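Local coordinates for vascular protein tyrosine phosphatase 1 (Rattus norvegicus, PDB 3I36) that probably removes phosphate from phosphotyrosine residues of target proteins, through the receptor-type tyrosine phosphatase catalytic domain found in this chain, at residues 199-208 / 219-230. Numbering follows the deposited sequence. Where two conformers were deposited one is given.
Sequences PLRQFHFTSW and LLINFRYLVRDY
Phe203 takes a methyl of Val227 on one ring face and turns its edge to Tyr230. Val227 CG2 stands 3.8 Å from the centroid of the Phe203 ring. Phe203 CZ comes to 3.5 Å from Tyr230 CB, and the two rings form an offset edge-to-face pair with planes at 62°. Arg201 CG lies over the opposite face of the Phe203 ring, toward its rim. Arg201 also runs along the Tyr230 ring: its CB sits over the face, 3.7 Å from the centroid, and a bend at chi3 (-57°) brings the guanidinium back so that one of its faces lies over Tyr230 CD1, the planes 32° apart and NH1 3.4 Å from CD1. Further along, Phe205 points an edge at the face of Phe223, centroids 5.0 Å apart. Leu220 splits its methyls: CD1 sits over the centre of one face of the Phe205 ring in a CH-pi contact, while CD2 meets Trp208 CZ3 at 3.5 Å. Strand 196-205 belongs to the mixed beta-sheet of the classical tyrosine phosphatase fold, and helix 218-231 packs on it, running antiparallel to the strand. Alternate strand residues, Arg201, Phe203 and Phe205, face the helix. No hydrogen bond joins the two segments. Polar ends are held from outside: Arg201 NE by a salt bridge to Asp186, Tyr230 OH by a hydrogen bond with Tyr138 O. Trp208 makes a cation-pi contact with Arg250, a probable substrate-binding residue.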
loop_
_atom_site.group_PDB
_atom_site.type_symbol
_atom_site.label_atom_id
_atom_site.label_comp_id
_atom_site.label_asym_id
_atom_site.label_seq_id
_atom_site.Cartn_x
_atom_site.Cartn_y
_atom_site.Cartn_z
ATOM N N PRO A 199 16.713 -1.661 -10.918
ATOM C CA PRO A 199 15.512 -2.397 -11.283
ATOM C C PRO A 199 14.346 -1.934 -10.447
ATOM O O PRO A 199 14.490 -1.352 -9.369
ATOM C CB PRO A 199 15.853 -3.849 -10.898
ATOM C CG PRO A 199 17.323 -3.873 -10.676
ATOM C CD PRO A 199 17.658 -2.507 -10.171
ATOM N N LEU A 200 13.167 -2.208 -10.963
ATOM C CA LEU A 200 11.977 -2.054 -10.177
ATOM C C LEU A 200 11.091 -3.177 -10.621
ATOM O O LEU A 200 11.009 -3.479 -11.809
ATOM C CB LEU A 200 11.317 -0.693 -10.427
ATOM C CG LEU A 200 10.023 -0.517 -9.624
ATOM C CD1 LEU A 200 9.868 0.910 -9.103
ATOM C CD2 LEU A 200 8.813 -0.932 -10.452
ATOM N N ARG A 201 10.480 -3.840 -9.653
ATOM C CA ARG A 201 9.502 -4.847 -9.968
ATOM C C ARG A 201 8.167 -4.350 -9.472
ATOM O O ARG A 201 8.048 -3.841 -8.357
ATOM C CB ARG A 201 9.849 -6.176 -9.275
ATOM C CG ARG A 201 8.740 -7.215 -9.418
ATOM C CD ARG A 201 9.280 -8.603 -9.204
ATOM N NE ARG A 201 10.364 -8.894 -10.129
ATOM C CZ ARG A 201 11.152 -9.956 -10.028
ATOM N NH1 ARG A 201 10.963 -10.824 -9.039
ATOM N NH2 ARG A 201 12.128 -10.146 -10.908
ATOM N N GLN A 202 7.159 -4.517 -10.309
ATOM C CA GLN A 202 5.836 -4.093 -9.986
ATOM C C GLN A 202 4.998 -5.338 -9.849
ATOM O O GLN A 202 4.900 -6.142 -10.778
ATOM C CB GLN A 202 5.262 -3.244 -11.114
ATOM C CG GLN A 202 3.845 -2.785 -10.852
ATOM C CD GLN A 202 3.157 -2.418 -12.154
ATOM O OE1 GLN A 202 3.390 -3.057 -13.176
ATOM N NE2 GLN A 202 2.320 -1.390 -12.124
ATOM N N PHE A 203 4.410 -5.495 -8.678
ATOM C CA PHE A 203 3.533 -6.616 -8.402
ATOM C C PHE A 203 2.131 -6.112 -8.577
ATOM O O PHE A 203 1.619 -5.361 -7.751
ATOM C CB PHE A 203 3.766 -7.108 -6.984
ATOM C CG PHE A 203 5.177 -7.562 -6.745
ATOM C CD1 PHE A 203 5.527 -8.899 -6.879
ATOM C CD2 PHE A 203 6.163 -6.646 -6.442
ATOM C CE1 PHE A 203 6.828 -9.312 -6.668
ATOM C CE2 PHE A 203 7.462 -7.049 -6.236
ATOM C CZ PHE A 203 7.796 -8.386 -6.343
ATOM N N HIS A 204 1.524 -6.504 -9.683
ATOM C CA HIS A 204 0.206 -6.025 -10.009
ATOM C C HIS A 204 -0.824 -7.080 -9.661
ATOM O O HIS A 204 -1.012 -8.048 -10.394
ATOM C CB HIS A 204 0.113 -5.664 -11.487
ATOM C CG HIS A 204 -1.124 -4.900 -11.824
ATOM N ND1 HIS A 204 -1.336 -4.324 -13.055
ATOM C CD2 HIS A 204 -2.201 -4.585 -11.067
ATOM C CE1 HIS A 204 -2.508 -3.712 -13.055
ATOM N NE2 HIS A 204 -3.047 -3.847 -11.856
ATOM N N PHE A 205 -1.464 -6.898 -8.513
ATOM C CA PHE A 205 -2.547 -7.764 -8.093
ATOM C C PHE A 205 -3.767 -7.318 -8.868
ATOM O O PHE A 205 -4.314 -6.247 -8.617
ATOM C CB PHE A 205 -2.807 -7.583 -6.613
ATOM C CG PHE A 205 -3.655 -8.658 -6.015
ATOM C CD1 PHE A 205 -4.997 -8.430 -5.751
ATOM C CD2 PHE A 205 -3.112 -9.905 -5.728
ATOM C CE1 PHE A 205 -5.785 -9.423 -5.192
ATOM C CE2 PHE A 205 -3.885 -10.897 -5.165
ATOM C CZ PHE A 205 -5.233 -10.657 -4.896
ATOM N N THR A 206 -4.194 -8.136 -9.818
ATOM C CA THR A 206 -5.253 -7.714 -10.718
ATOM C C THR A 206 -6.588 -8.322 -10.336
ATOM O O THR A 206 -7.610 -8.024 -10.956
ATOM C CB THR A 206 -4.948 -8.168 -12.141
ATOM O OG1 THR A 206 -4.709 -9.580 -12.130
ATOM C CG2 THR A 206 -3.716 -7.461 -12.667
ATOM N N SER A 207 -6.582 -9.170 -9.317
ATOM C CA SER A 207 -7.738 -10.010 -9.049
ATOM C C SER A 207 -8.504 -9.650 -7.784
ATOM O O SER A 207 -9.317 -10.423 -7.311
ATOM C CB SER A 207 -7.327 -11.484 -9.023
ATOM O OG SER A 207 -6.322 -11.713 -8.057
ATOM N N TRP A 208 -8.267 -8.473 -7.232
ATOM C CA TRP A 208 -9.110 -8.032 -6.144
ATOM C C TRP A 208 -10.514 -7.812 -6.711
ATOM O O TRP A 208 -10.665 -7.174 -7.751
ATOM C CB TRP A 208 -8.578 -6.729 -5.572
ATOM C CG TRP A 208 -9.097 -6.445 -4.218
ATOM C CD1 TRP A 208 -10.378 -6.134 -3.882
ATOM C CD2 TRP A 208 -8.347 -6.447 -3.000
ATOM N NE1 TRP A 208 -10.474 -5.938 -2.525
ATOM C CE2 TRP A 208 -9.238 -6.113 -1.963
ATOM C CE3 TRP A 208 -7.003 -6.688 -2.686
ATOM C CZ2 TRP A 208 -8.833 -6.033 -0.629
ATOM C CZ3 TRP A 208 -6.602 -6.595 -1.371
ATOM C CH2 TRP A 208 -7.514 -6.276 -0.356
ATOM N N LEU A 219 -4.488 -16.203 -1.851
ATOM C CA LEU A 219 -3.874 -15.603 -3.025
ATOM C C LEU A 219 -3.183 -14.300 -2.659
ATOM O O LEU A 219 -2.043 -14.058 -3.066
ATOM C CB LEU A 219 -4.895 -15.371 -4.131
ATOM C CG LEU A 219 -5.327 -16.691 -4.777
ATOM C CD1 LEU A 219 -6.530 -16.489 -5.680
ATOM C CD2 LEU A 219 -4.154 -17.275 -5.549
ATOM N N LEU A 220 -3.863 -13.454 -1.893
ATOM C CA LEU A 220 -3.246 -12.207 -1.504
ATOM C C LEU A 220 -2.041 -12.480 -0.614
ATOM O O LEU A 220 -1.024 -11.789 -0.696
ATOM C CB LEU A 220 -4.243 -11.303 -0.796
ATOM C CG LEU A 220 -3.757 -9.885 -0.506
ATOM C CD1 LEU A 220 -3.429 -9.153 -1.801
ATOM C CD2 LEU A 220 -4.823 -9.148 0.256
ATOM N N ILE A 221 -2.155 -13.488 0.245
ATOM C CA ILE A 221 -1.046 -13.837 1.124
ATOM C C ILE A 221 0.135 -14.381 0.318
ATOM O O ILE A 221 1.278 -14.007 0.561
ATOM C CB ILE A 221 -1.475 -14.832 2.210
ATOM C CG1 ILE A 221 -2.374 -14.134 3.234
ATOM C CG2 ILE A 221 -0.252 -15.452 2.880
ATOM C CD1 ILE A 221 -3.216 -15.088 4.078
ATOM N N ASN A 222 -0.140 -15.254 -0.650
ATOM C CA ASN A 222 0.903 -15.753 -1.533
ATOM C C ASN A 222 1.538 -14.628 -2.342
ATOM O O ASN A 222 2.742 -14.623 -2.584
ATOM C CB ASN A 222 0.340 -16.827 -2.463
ATOM C CG ASN A 222 -0.084 -18.074 -1.716
ATOM O OD1 ASN A 222 0.393 -18.346 -0.613
ATOM N ND2 ASN A 222 -0.986 -18.844 -2.318
ATOM N N PHE A 223 0.711 -13.678 -2.760
ATOM C CA PHE A 223 1.179 -12.511 -3.492
ATOM C C PHE A 223 2.105 -11.707 -2.584
ATOM O O PHE A 223 3.190 -11.299 -3.004
ATOM C CB PHE A 223 -0.034 -11.692 -3.910
ATOM C CG PHE A 223 0.281 -10.378 -4.528
ATOM C CD1 PHE A 223 0.598 -10.288 -5.870
ATOM C CD2 PHE A 223 0.186 -9.213 -3.786
ATOM C CE1 PHE A 223 0.832 -9.059 -6.452
ATOM C CE2 PHE A 223 0.430 -7.981 -4.368
ATOM C CZ PHE A 223 0.751 -7.910 -5.709
ATOM N N ARG A 224 1.688 -11.484 -1.341
ATOM C CA ARG A 224 2.574 -10.838 -0.374
ATOM C C ARG A 224 3.897 -11.584 -0.251
ATOM O O ARG A 224 4.971 -10.970 -0.222
ATOM C CB ARG A 224 1.950 -10.693 1.026
ATOM C CG ARG A 224 2.748 -9.646 1.817
ATOM C CD ARG A 224 3.261 -9.999 3.228
ATOM N NE ARG A 224 3.952 -11.263 3.347
ATOM C CZ ARG A 224 4.889 -11.563 4.253
ATOM N NH1 ARG A 224 5.355 -10.683 5.127
ATOM N NH2 ARG A 224 5.389 -12.785 4.263
ATOM N N TYR A 225 3.836 -12.906 -0.135
ATOM C CA TYR A 225 5.068 -13.682 -0.066
ATOM C C TYR A 225 5.953 -13.439 -1.284
ATOM O O TYR A 225 7.167 -13.353 -1.157
ATOM C CB TYR A 225 4.796 -15.178 0.134
ATOM C CG TYR A 225 4.461 -15.524 1.569
ATOM C CD1 TYR A 225 5.424 -15.434 2.569
ATOM C CD2 TYR A 225 3.182 -15.925 1.926
ATOM C CE1 TYR A 225 5.120 -15.739 3.879
ATOM C CE2 TYR A 225 2.873 -16.242 3.235
ATOM C CZ TYR A 225 3.841 -16.143 4.204
ATOM O OH TYR A 225 3.527 -16.447 5.501
ATOM N N LEU A 226 5.349 -13.313 -2.461
ATOM C CA LEU A 226 6.138 -13.038 -3.664
ATOM C C LEU A 226 6.857 -11.701 -3.543
ATOM O O LEU A 226 8.051 -11.584 -3.838
ATOM C CB LEU A 226 5.247 -13.043 -4.905
ATOM C CG LEU A 226 4.696 -14.403 -5.332
ATOM C CD1 LEU A 226 3.933 -14.283 -6.639
ATOM C CD2 LEU A 226 5.826 -15.434 -5.452
ATOM N N VAL A 227 6.121 -10.689 -3.097
ATOM C CA VAL A 227 6.705 -9.373 -2.904
ATOM C C VAL A 227 7.869 -9.484 -1.941
ATOM O O VAL A 227 8.957 -8.959 -2.185
ATOM C CB VAL A 227 5.670 -8.382 -2.344
ATOM C CG1 VAL A 227 6.309 -7.026 -2.045
ATOM C CG2 VAL A 227 4.515 -8.231 -3.310
ATOM N N ARG A 228 7.635 -10.167 -0.833
ATOM C CA ARG A 228 8.654 -10.310 0.196
ATOM C C ARG A 228 9.871 -11.079 -0.309
ATOM O O ARG A 228 11.019 -10.757 0.023
ATOM C CB ARG A 228 8.044 -10.976 1.431
ATOM C CG ARG A 228 7.326 -9.963 2.330
ATOM C CD ARG A 228 8.336 -8.919 2.718
ATOM N NE ARG A 228 7.764 -7.743 3.359
ATOM C CZ ARG A 228 8.445 -6.619 3.543
ATOM N NH1 ARG A 228 9.699 -6.549 3.123
ATOM N NH2 ARG A 228 7.881 -5.570 4.131
ATOM N N ASP A 229 9.619 -12.098 -1.117
ATOM C CA ASP A 229 10.708 -12.869 -1.683
ATOM C C ASP A 229 11.634 -11.946 -2.463
ATOM O O ASP A 229 12.863 -11.993 -2.330
ATOM C CB ASP A 229 10.162 -13.957 -2.594
ATOM C CG ASP A 229 11.243 -14.912 -3.048
ATOM O OD1 ASP A 229 11.741 -15.684 -2.204
ATOM O OD2 ASP A 229 11.595 -14.874 -4.241
ATOM N N TYR A 230 11.032 -11.093 -3.279
ATOM C CA TYR A 230 11.796 -10.123 -4.042
ATOM C C TYR A 230 12.487 -9.107 -3.136
ATOM O O TYR A 230 13.652 -8.788 -3.341
ATOM C CB TYR A 230 10.888 -9.405 -5.034
ATOM C CG TYR A 230 11.554 -8.294 -5.800
ATOM C CD1 TYR A 230 12.401 -8.567 -6.867
ATOM C CD2 TYR A 230 11.295 -6.962 -5.489
ATOM C CE1 TYR A 230 12.998 -7.541 -7.584
ATOM C CE2 TYR A 230 11.881 -5.933 -6.199
ATOM C CZ TYR A 230 12.728 -6.226 -7.242
ATOM O OH TYR A 230 13.309 -5.189 -7.942
#